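Local coordinates for Two-component system response regulator/GGDEF domain protein (Aeromonas salmonicida, PDB 3LUF), which probably makes the second messenger cyclic di-GMP from GTP through a GGDEF domain absent from this fragment, which holds its two phosphoacceptor-type receiver domains, at residues D12-T15 with I16-M19; D131-R134 with T135-H138; H152-H156 with A157-L161. All coordinates share one frame; numbering follows the deposited sequence. Where two conformers were deposited one is given.

Interaction 1: D12-T15 with I16-M19. Unlike the reference sequence in segment 16-19: M19 (reference Thr). With MG (magnesium ion), chain G.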
loop_
_atom_site.group_PDB
_atom_site.type_symbol
_atom_site.label_atom_id
_atom_site.label_comp_id
_atom_site.label_asym_id
_atom_site.label_seq_id
_atom_site.Cartn_x
_atom_site.Cartn_y
_atom_site.Cartn_z
ATOM N N ASP B 12 4.614 -18.387 28.209
ATOM C CA ASP B 12 4.698 -19.691 28.846
ATOM C C ASP B 12 4.151 -20.841 28.004
ATOM O O ASP B 12 4.398 -21.984 28.341
ATOM C CB ASP B 12 4.047 -19.703 30.256
ATOM C CG ASP B 12 2.558 -19.349 30.230
ATOM O OD1 ASP B 12 2.154 -18.509 29.407
ATOM O OD2 ASP B 12 1.768 -19.870 31.071
ATOM N N SER B 13 3.414 -20.570 26.934
ATOM C CA SER B 13 2.979 -21.687 26.072
ATOM C C SER B 13 4.194 -22.250 25.363
ATOM O O SER B 13 4.824 -21.530 24.558
ATOM C CB SER B 13 1.964 -21.219 25.033
ATOM O OG SER B 13 1.708 -22.283 24.104
HETATM N N MSE B 14 4.526 -23.526 25.616
HETATM C CA MSE B 14 5.648 -24.142 24.931
HETATM C C MSE B 14 5.420 -24.073 23.410
HETATM O O MSE B 14 6.316 -23.729 22.667
HETATM C CB MSE B 14 5.834 -25.603 25.347
HETATM C CG MSE B 14 7.196 -26.135 24.914
HETATM SE SE MSE B 14 7.254 -28.032 25.254
HETATM C CE MSE B 14 6.178 -28.671 23.759
ATOM N N THR B 15 4.204 -24.383 22.969
ATOM C CA THR B 15 3.897 -24.386 21.538
ATOM C C THR B 15 4.101 -23.008 20.901
ATOM O O THR B 15 4.738 -22.871 19.829
ATOM C CB THR B 15 2.427 -24.820 21.357
ATOM O OG1 THR B 15 2.312 -26.176 21.809
ATOM C CG2 THR B 15 2.000 -24.745 19.890
ATOM N N ILE B 16 3.524 -21.994 21.539
ATOM C CA ILE B 16 3.521 -20.650 20.951
ATOM C C ILE B 16 4.922 -20.067 20.993
ATOM O O ILE B 16 5.406 -19.468 20.019
ATOM C CB ILE B 16 2.480 -19.734 21.645
ATOM C CG1 ILE B 16 1.059 -20.268 21.349
ATOM C CG2 ILE B 16 2.592 -18.294 21.158
ATOM C CD1 ILE B 16 0.042 -19.812 22.298
ATOM N N ARG B 17 5.575 -20.244 22.123
ATOM C CA ARG B 17 6.940 -19.699 22.260
ATOM C C ARG B 17 7.845 -20.363 21.219
ATOM O O ARG B 17 8.581 -19.671 20.505
ATOM C CB ARG B 17 7.474 -19.886 23.687
ATOM C CG ARG B 17 8.868 -19.316 23.947
ATOM C CD ARG B 17 9.356 -19.591 25.400
ATOM N NE ARG B 17 9.586 -21.015 25.652
ATOM C CZ ARG B 17 8.777 -21.812 26.361
ATOM N NH1 ARG B 17 7.623 -21.359 26.843
ATOM N NH2 ARG B 17 9.093 -23.107 26.504
ATOM N N ARG B 18 7.748 -21.685 21.083
ATOM C CA ARG B 18 8.567 -22.354 20.075
ATOM C C ARG B 18 8.229 -21.957 18.619
ATOM O O ARG B 18 9.153 -21.816 17.797
ATOM C CB ARG B 18 8.590 -23.867 20.264
ATOM C CG ARG B 18 9.354 -24.247 21.508
ATOM C CD ARG B 18 9.532 -25.693 21.599
ATOM N NE ARG B 18 10.277 -25.986 22.816
ATOM C CZ ARG B 18 10.503 -27.217 23.255
ATOM N NH1 ARG B 18 10.062 -28.270 22.563
ATOM N NH2 ARG B 18 11.182 -27.382 24.375
HETATM N N MSE B 19 6.947 -21.750 18.309
HETATM C CA MSE B 19 6.552 -21.219 16.972
HETATM C C MSE B 19 7.178 -19.866 16.678
HETATM O O MSE B 19 7.670 -19.612 15.556
HETATM C CB MSE B 19 5.038 -21.065 16.861
HETATM C CG MSE B 19 4.330 -22.354 16.682
HETATM SE SE MSE B 19 2.375 -22.011 16.776
HETATM C CE MSE B 19 2.027 -23.771 16.102
HETATM MG MG MG G . 0.370 -17.541 29.112
HETATM O O HOH W 1 6.658 -23.673 28.273
HETATM O O HOH W 2 -0.557 -19.245 29.962
HETATM O O HOH W 3 0.033 -18.200 27.193
#
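R17 reaches back along the first turn of helix 14-27 to S13 and M14. Its CB lies 3.2 Å from the carbonyl O of S13, the same oxygen that accepts the backbone bond from R17 N. CG stands trans to the backbone nitrogen (chi1 -178°), and the chain runs on straight until a bend at chi3 (67°) brings the guanidinium back beside M14. There NH2 passes 3.9 Å from M14 CG. NH1 donates to the carbonyl of E11 and also to a water, 2.9 Å from NH1, which in turn donates to D12 O. The loop so bridged joins strand 6-10 to the helix in a beta-alpha-beta unit of the receiver fold, and in it D12 binds magnesium through OD1, alongside D55 and T57. S13 is the N-cap: its OG accepts from I16 N at 3.2 Å in a nearly straight bond, while its CB lies 3.6 Å from I16 CD1. Across the outer face of the turn, the guanidinium of R18 turns one face to the selenomethionine M14, whose CG sits 3.7 Å from R18 NE; the selenium continues past CZ and NH1.

Interaction 2: D131-R134 with T135-H138. With MG (magnesium ion), chain F.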
loop_
_atom_site.group_PDB
_atom_site.type_symbol
_atom_site.label_atom_id
_atom_site.label_comp_id
_atom_site.label_asym_id
_atom_site.label_seq_id
_atom_site.Cartn_x
_atom_site.Cartn_y
_atom_site.Cartn_z
ATOM N N ASP B 131 2.813 18.764 8.201
ATOM C CA ASP B 131 1.440 18.951 8.639
ATOM C C ASP B 131 1.411 20.267 9.377
ATOM O O ASP B 131 2.231 20.487 10.249
ATOM C CB ASP B 131 1.063 17.841 9.638
ATOM C CG ASP B 131 -0.415 17.843 10.010
ATOM O OD1 ASP B 131 -1.090 18.890 9.877
ATOM O OD2 ASP B 131 -0.915 16.781 10.433
ATOM N N ASP B 132 0.482 21.132 9.004
ATOM C CA ASP B 132 0.437 22.484 9.598
ATOM C C ASP B 132 -0.299 22.562 10.939
ATOM O O ASP B 132 -0.246 23.590 11.623
ATOM C CB ASP B 132 -0.138 23.493 8.614
ATOM C CG ASP B 132 -1.545 23.165 8.213
ATOM O OD1 ASP B 132 -1.829 22.005 7.841
ATOM O OD2 ASP B 132 -2.382 24.082 8.253
ATOM N N SER B 133 -0.988 21.494 11.304
ATOM C CA SER B 133 -1.604 21.417 12.639
ATOM C C SER B 133 -0.720 20.650 13.625
ATOM O O SER B 133 -0.462 19.458 13.435
ATOM C CB SER B 133 -2.966 20.745 12.540
ATOM O OG SER B 133 -3.775 21.406 11.591
ATOM N N ARG B 134 -0.281 21.327 14.688
ATOM C CA ARG B 134 0.547 20.707 15.736
ATOM C C ARG B 134 -0.106 19.439 16.311
ATOM O O ARG B 134 0.576 18.455 16.560
ATOM C CB ARG B 134 0.842 21.711 16.873
ATOM C CG ARG B 134 2.038 21.352 17.769
ATOM C CD ARG B 134 1.932 21.982 19.175
ATOM N NE ARG B 134 0.617 21.701 19.760
ATOM C CZ ARG B 134 0.306 20.608 20.460
ATOM N NH1 ARG B 134 -0.926 20.447 20.910
ATOM N NH2 ARG B 134 1.219 19.673 20.718
ATOM N N THR B 135 -1.433 19.463 16.492
ATOM C CA THR B 135 -2.178 18.316 17.044
ATOM C C THR B 135 -2.079 17.068 16.178
ATOM O O THR B 135 -1.678 16.003 16.652
ATOM C CB THR B 135 -3.679 18.675 17.288
ATOM O OG1 THR B 135 -3.749 19.698 18.285
ATOM C CG2 THR B 135 -4.496 17.456 17.759
ATOM N N SER B 136 -2.460 17.177 14.911
ATOM C CA SER B 136 -2.339 16.006 14.062
ATOM C C SER B 136 -0.870 15.706 13.772
ATOM O O SER B 136 -0.495 14.534 13.710
ATOM C CB SER B 136 -3.176 16.123 12.801
ATOM O OG SER B 136 -2.881 17.338 12.140
ATOM N N ARG B 137 -0.039 16.746 13.616
ATOM C CA ARG B 137 1.392 16.535 13.355
ATOM C C ARG B 137 2.041 15.718 14.476
ATOM O O ARG B 137 2.757 14.744 14.209
ATOM C CB ARG B 137 2.158 17.861 13.139
ATOM C CG ARG B 137 3.658 17.689 12.840
ATOM C CD ARG B 137 4.294 19.014 12.430
ATOM N NE ARG B 137 4.452 19.919 13.568
ATOM C CZ ARG B 137 3.694 20.990 13.833
ATOM N NH1 ARG B 137 2.691 21.374 13.046
ATOM N NH2 ARG B 137 3.958 21.693 14.937
ATOM N N HIS B 138 1.783 16.107 15.728
ATOM C CA HIS B 138 2.352 15.380 16.878
ATOM C C HIS B 138 1.778 13.975 17.065
ATOM O O HIS B 138 2.487 13.072 17.508
ATOM C CB HIS B 138 2.251 16.221 18.163
ATOM C CG HIS B 138 3.237 17.348 18.211
ATOM N ND1 HIS B 138 3.455 18.109 19.340
ATOM C CD2 HIS B 138 4.067 17.843 17.257
ATOM C CE1 HIS B 138 4.381 19.016 19.082
ATOM N NE2 HIS B 138 4.770 18.873 17.826
HETATM MG MG MG F . -3.390 20.993 7.210
HETATM O O HOH W 4 -3.383 20.012 9.082
HETATM O O HOH W 5 -4.820 22.376 7.959
HETATM O O HOH W 6 -4.914 19.644 6.638
#
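R134 lays its CG over one face of the H138 imidazole, a CH-pi contact 3.7 Å from CG to the ring centroid and offset toward the rim. Beyond CG the R134 chain bends, and its guanidinium ends up almost perpendicular to the ring it has passed. The same CG is also 3.4 Å from R137 NH2, so R134 CG meets two side chains of the next turn at once. R137, buried, reaches back to the loop: its chain leaves the backbone nearly straight and folds at chi3 (73°), which puts NH1 3.0 Å from D131 O, near the guanidinium plane, while R134 CA sits over a face. Its NE makes a salt bridge with E153. D131, just after strand 126-130, divides its carboxylate between two jobs. OD2 accepts from S136 OG at 2.7 Å on the syn side. OD1 is met from above the carboxylate plane by S133 N, 3.0 Å from OD1, forming an Asx turn, and also accepts from a water bound to magnesium, 2.7 Å from OD1. D132 OD1 binds that metal directly, with D176 and Y178 completing the protein ligands. D131 is thus a second-shell residue, its carboxylate gripped by three donors, which probably help to orient a metal-bound water.

Interaction 3: H152-H156 with A157-L161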
loop_
_atom_site.group_PDB
_atom_site.type_symbol
_atom_site.label_atom_id
_atom_site.label_comp_id
_atom_site.label_asym_id
_atom_site.label_seq_id
_atom_site.Cartn_x
_atom_site.Cartn_y
_atom_site.Cartn_z
ATOM N N HIS B 152 11.349 13.268 11.817
ATOM C CA HIS B 152 11.535 14.697 11.746
ATOM C C HIS B 152 10.166 15.342 11.535
ATOM O O HIS B 152 9.267 14.739 10.991
ATOM C CB HIS B 152 12.394 15.051 10.534
ATOM C CG HIS B 152 13.767 14.454 10.558
ATOM N ND1 HIS B 152 14.879 15.174 10.943
ATOM C CD2 HIS B 152 14.212 13.231 10.199
ATOM C CE1 HIS B 152 15.948 14.407 10.848
ATOM N NE2 HIS B 152 15.573 13.217 10.406
ATOM N N GLU B 153 10.014 16.598 11.939
ATOM C CA GLU B 153 8.741 17.286 11.734
ATOM C C GLU B 153 8.891 18.633 11.015
ATOM O O GLU B 153 9.937 19.311 11.112
ATOM C CB GLU B 153 7.958 17.461 13.063
ATOM C CG GLU B 153 8.637 18.410 14.051
ATOM C CD GLU B 153 7.760 18.833 15.249
ATOM O OE1 GLU B 153 6.556 19.182 15.080
ATOM O OE2 GLU B 153 8.319 18.829 16.366
ATOM N N ALA B 154 7.842 18.995 10.310
ATOM C CA ALA B 154 7.757 20.250 9.579
ATOM C C ALA B 154 6.328 20.768 9.593
ATOM O O ALA B 154 5.355 20.047 9.308
ATOM C CB ALA B 154 8.268 20.074 8.119
ATOM N N SER B 155 6.194 22.054 9.890
ATOM C CA SER B 155 4.862 22.647 10.041
ATOM C C SER B 155 4.331 23.275 8.760
ATOM O O SER B 155 3.192 23.730 8.703
ATOM C CB SER B 155 4.853 23.680 11.184
ATOM O OG SER B 155 5.589 23.211 12.296
ATOM N N HIS B 156 5.152 23.284 7.718
ATOM C CA HIS B 156 4.727 23.812 6.419
ATOM C C HIS B 156 5.727 23.409 5.343
ATOM O O HIS B 156 6.776 22.860 5.651
ATOM C CB HIS B 156 4.524 25.333 6.444
ATOM C CG HIS B 156 5.611 26.094 7.132
ATOM N ND1 HIS B 156 6.910 26.128 6.674
ATOM C CD2 HIS B 156 5.576 26.900 8.225
ATOM C CE1 HIS B 156 7.637 26.902 7.465
ATOM N NE2 HIS B 156 6.850 27.383 8.417
ATOM N N ALA B 157 5.381 23.653 4.086
ATOM C CA ALA B 157 6.241 23.224 2.985
ATOM C C ALA B 157 7.612 23.844 3.040
ATOM O O ALA B 157 8.608 23.166 2.798
ATOM C CB ALA B 157 5.592 23.519 1.649
ATOM N N ARG B 158 7.661 25.140 3.342
ATOM C CA ARG B 158 8.945 25.818 3.457
ATOM C C ARG B 158 9.893 25.103 4.448
ATOM O O ARG B 158 11.045 24.813 4.120
ATOM C CB ARG B 158 8.671 27.285 3.806
ATOM C CG ARG B 158 9.823 28.184 3.998
ATOM C CD ARG B 158 9.248 29.600 4.317
ATOM N NE ARG B 158 8.356 30.091 3.252
ATOM C CZ ARG B 158 8.794 30.775 2.196
ATOM N NH1 ARG B 158 10.084 31.056 2.111
ATOM N NH2 ARG B 158 7.968 31.205 1.254
ATOM N N GLU B 159 9.397 24.780 5.643
ATOM C CA GLU B 159 10.192 24.058 6.623
ATOM C C GLU B 159 10.557 22.642 6.152
ATOM O O GLU B 159 11.674 22.208 6.383
ATOM C CB GLU B 159 9.482 23.997 7.984
ATOM C CG GLU B 159 10.282 23.242 9.033
ATOM C CD GLU B 159 9.758 23.421 10.452
ATOM O OE1 GLU B 159 8.518 23.514 10.647
ATOM O OE2 GLU B 159 10.614 23.461 11.368
ATOM N N ALA B 160 9.624 21.950 5.495
ATOM C CA ALA B 160 9.865 20.593 4.967
ATOM C C ALA B 160 11.062 20.600 4.047
ATOM O O ALA B 160 11.920 19.760 4.156
ATOM C CB ALA B 160 8.608 20.040 4.249
ATOM N N LEU B 161 11.112 21.558 3.119
ATOM C CA LEU B 161 12.222 21.640 2.180
ATOM C C LEU B 161 13.533 21.873 2.891
ATOM O O LEU B 161 14.516 21.222 2.582
ATOM C CB LEU B 161 11.985 22.743 1.159
ATOM C CG LEU B 161 10.791 22.512 0.221
ATOM C CD1 LEU B 161 10.216 23.810 -0.320
ATOM C CD2 LEU B 161 11.101 21.493 -0.965
#
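Two hydrogen bonds of E159 close the start of helix 157-166, one to S155 and one to H156. The backbone N of S155 donates to E159 OE1 over 2.8 Å in a nearly straight bond (166°), meeting the oxygen on its anti side and 32° out of the carboxylate plane. E159 N in turn donates to H156 ND1 at 3.0 Å, somewhat tilted from the imidazole plane. H156 is therefore the N-cap, at the turn from the edge strand 150-154 into helix 157-166 of the second receiver domain. The pair resembles a capping box, except that the glutamate accepts from the residue before the cap instead of from the cap itself. The conformations of both side chains make this possible: H156 CG lies between its own N and carbonyl carbon (chi1 45°), which turns the ring edge, with ND1, toward the backbone N-H groups of the first turn, and the extended E159 chain carries its carboxylate back to the strand end. The ring and the glutamate stem then touch, H156 CE1 being 3.5 Å from E159 CB. The first regular helical bond, from A160 N to H156 O at 3.0 Å, follows directly. Further in, the packing is between small residues: A154 CB sits 3.5 Å from A160 N and 3.9 Å from A160 CB, and A160 rests in turn on L128 and V130 of strand 126-130. With these alanines at the interface, strand 152-154 and helix 157-161 come to 7.7 Å between axes. A157, a turn earlier, packs on I182 and L187, and R158 forms a salt bridge with E181. Because ND1 accepts a hydrogen bond from E159 N, a neutral H156 would probably carry its proton on NE2, and the bond from S155 N may help stabilise a negative charge on E159.

In the fold
The three contacts follow one another along the chain and fall in two receiver domains, each built on a five-stranded parallel sheet of order 2-1-3-4-5. Interaction 1 belongs to the first domain, and its centre is 42 Å from that of interaction 2 and 46 Å from that of interaction 3, on the opposite side of the chain's centre. Interactions 1 and 2 occupy equivalent places, the loop after the first strand and the start of the first helix, each beside a magnesium ion. Interactions 2 and 3 have centres 11 Å apart and touch, D132 CB packing 3.3 Å from S155 O. The fragment thus carries two separate receiver domains, each with its own magnesium site.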